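PDB 3OKP: GDP-mannose-dependent alpha-(1-6)-phosphatidylinositol monomannoside mannosyltransferase from Corynebacterium glutamicum, which is a glycosyltransferase of the GT-B fold, built of two domains, each with a parallel sheet flanked by helices. Local coordinates for residues Leu100-Ala105 with Ser111-Ser116. Sequence-based numbering, arbitrary orientation.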
loop_
_atom_site.group_PDB
_atom_site.type_symbol
_atom_site.label_atom_id
_atom_site.label_comp_id
_atom_site.label_asym_id
_atom_site.label_seq_id
_atom_site.Cartn_x
_atom_site.Cartn_y
_atom_site.Cartn_z
ATOM N N LEU A 100 -14.688 -16.778 -6.247
ATOM C CA LEU A 100 -15.681 -17.852 -6.180
ATOM C C LEU A 100 -15.992 -18.421 -7.573
ATOM O O LEU A 100 -16.673 -19.437 -7.696
ATOM C CB LEU A 100 -16.963 -17.382 -5.480
ATOM C CG LEU A 100 -16.887 -17.095 -3.973
ATOM C CD1 LEU A 100 -18.118 -16.317 -3.504
ATOM C CD2 LEU A 100 -16.711 -18.369 -3.156
ATOM N N MET A 101 -15.477 -17.758 -8.611
ATOM C CA MET A 101 -15.573 -18.237 -9.994
ATOM C C MET A 101 -14.345 -19.062 -10.411
ATOM O O MET A 101 -14.174 -19.377 -11.592
ATOM C CB MET A 101 -15.747 -17.060 -10.963
ATOM C CG MET A 101 -16.997 -16.209 -10.744
ATOM S SD MET A 101 -17.377 -15.135 -12.153
ATOM C CE MET A 101 -15.994 -13.989 -12.122
ATOM N N ALA A 102 -13.497 -19.415 -9.446
ATOM C CA ALA A 102 -12.260 -20.155 -9.733
ATOM C C ALA A 102 -12.515 -21.553 -10.304
ATOM O O ALA A 102 -11.758 -22.032 -11.154
ATOM C CB ALA A 102 -11.380 -20.232 -8.496
ATOM N N GLY A 103 -13.582 -22.199 -9.834
ATOM C CA GLY A 103 -14.008 -23.492 -10.370
ATOM C C GLY A 103 -14.276 -23.442 -11.865
ATOM O O GLY A 103 -13.808 -24.301 -12.613
ATOM N N THR A 104 -15.016 -22.421 -12.294
ATOM C CA THR A 104 -15.320 -22.188 -13.710
ATOM C C THR A 104 -14.046 -21.963 -14.526
ATOM O O THR A 104 -13.938 -22.437 -15.660
ATOM C CB THR A 104 -16.272 -20.979 -13.891
ATOM O OG1 THR A 104 -17.491 -21.219 -13.177
ATOM C CG2 THR A 104 -16.596 -20.736 -15.369
ATOM N N ALA A 105 -13.089 -21.244 -13.941
ATOM C CA ALA A 105 -11.809 -20.974 -14.593
ATOM C C ALA A 105 -11.047 -22.263 -14.918
ATOM O O ALA A 105 -10.513 -22.406 -16.021
ATOM C CB ALA A 105 -10.955 -20.031 -13.743
ATOM N N SER A 111 -4.870 -23.563 -16.283
ATOM C CA SER A 111 -4.001 -24.503 -15.572
ATOM C C SER A 111 -3.516 -23.972 -14.222
ATOM O O SER A 111 -2.941 -24.719 -13.421
ATOM C CB SER A 111 -2.812 -24.900 -16.450
ATOM O OG SER A 111 -2.118 -23.754 -16.915
ATOM N N LYS A 112 -3.751 -22.684 -13.975
ATOM C CA LYS A 112 -3.407 -22.057 -12.704
ATOM C C LYS A 112 -4.382 -20.934 -12.362
ATOM O O LYS A 112 -4.668 -20.072 -13.198
ATOM C CB LYS A 112 -1.977 -21.506 -12.737
ATOM C CG LYS A 112 -1.458 -21.052 -11.375
ATOM C CD LYS A 112 -0.090 -20.383 -11.470
ATOM C CE LYS A 112 0.982 -21.357 -11.943
ATOM N NZ LYS A 112 2.340 -20.770 -11.818
ATOM N N VAL A 113 -4.886 -20.956 -11.131
ATOM C CA VAL A 113 -5.733 -19.885 -10.620
ATOM C C VAL A 113 -5.028 -19.170 -9.471
ATOM O O VAL A 113 -4.584 -19.799 -8.508
ATOM C CB VAL A 113 -7.126 -20.399 -10.161
ATOM C CG1 VAL A 113 -7.946 -19.263 -9.548
ATOM C CG2 VAL A 113 -7.881 -21.024 -11.327
ATOM N N ILE A 114 -4.918 -17.851 -9.600
ATOM C CA ILE A 114 -4.313 -17.003 -8.582
ATOM C C ILE A 114 -5.370 -16.029 -8.070
ATOM O O ILE A 114 -6.179 -15.525 -8.847
ATOM C CB ILE A 114 -3.095 -16.200 -9.137
ATOM C CG1 ILE A 114 -2.099 -17.113 -9.866
ATOM C CG2 ILE A 114 -2.377 -15.438 -8.028
ATOM C CD1 ILE A 114 -2.265 -17.135 -11.370
ATOM N N ALA A 115 -5.368 -15.785 -6.760
ATOM C CA ALA A 115 -6.201 -14.740 -6.167
ATOM C C ALA A 115 -5.389 -13.910 -5.172
ATOM O O ALA A 115 -4.649 -14.461 -4.349
ATOM C CB ALA A 115 -7.434 -15.342 -5.496
ATOM N N SER A 116 -5.523 -12.589 -5.262
ATOM C CA SER A 116 -4.802 -11.672 -4.377
ATOM C C SER A 116 -5.687 -11.156 -3.249
ATOM O O SER A 116 -6.789 -10.663 -3.487
ATOM C CB SER A 116 -4.214 -10.493 -5.163
ATOM O OG SER A 116 -3.151 -10.908 -6.009
#
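Val-113 meets the helix with both of its methyls, one for each of two alanines that lie a helical turn apart. CG1 stands anti to the backbone N (chi1 176°), which turns it to Ala-102, where it comes 3.7 Å from CB. CG2, set beside the backbone N, reaches the other alanine: it lies 4.0 Å from Ala-105 CB and equally far from Ala-102 O, a carbonyl that it merely touches. The fork of the valine therefore spans the two alanine methyls, and the CB atoms of all three residues are directed into the interface.

No hydrogen bond crosses between 100-105 and 111-116; apolar packing does the work, over a modest 110 Å² of buried surface. The alanines carry nothing beyond CB, which is consistent with the distance of 6.6 Å between the CA atoms of Ala-102 and Val-113. Met-101 occupies the N-cap position, and its carbonyl O accepts the bond from Ala-105 N at 3.2 Å, tying the first turn that presents both alanines.

This is a small worked example of how helix and sheet pack in a right-handed beta-alpha-beta crossover of a Rossmann-like domain, here the unit of strand 89-92, helix 102-107 and strand 112-116. The valine also touches Phe-92 on strand 89-92, while its backbone is hydrogen-bonded to Asp-142, whose carboxylate OD2 takes Val-113 N, and to Val-143 of the next strand, 143-146. Beyond the valine, Ala-105 packs on Met-78 of helix 72-84 and Ala-102 on Glu-140 of helix 128-140, placing helix 102-107 between these two neighbours against the seven-stranded parallel sheet.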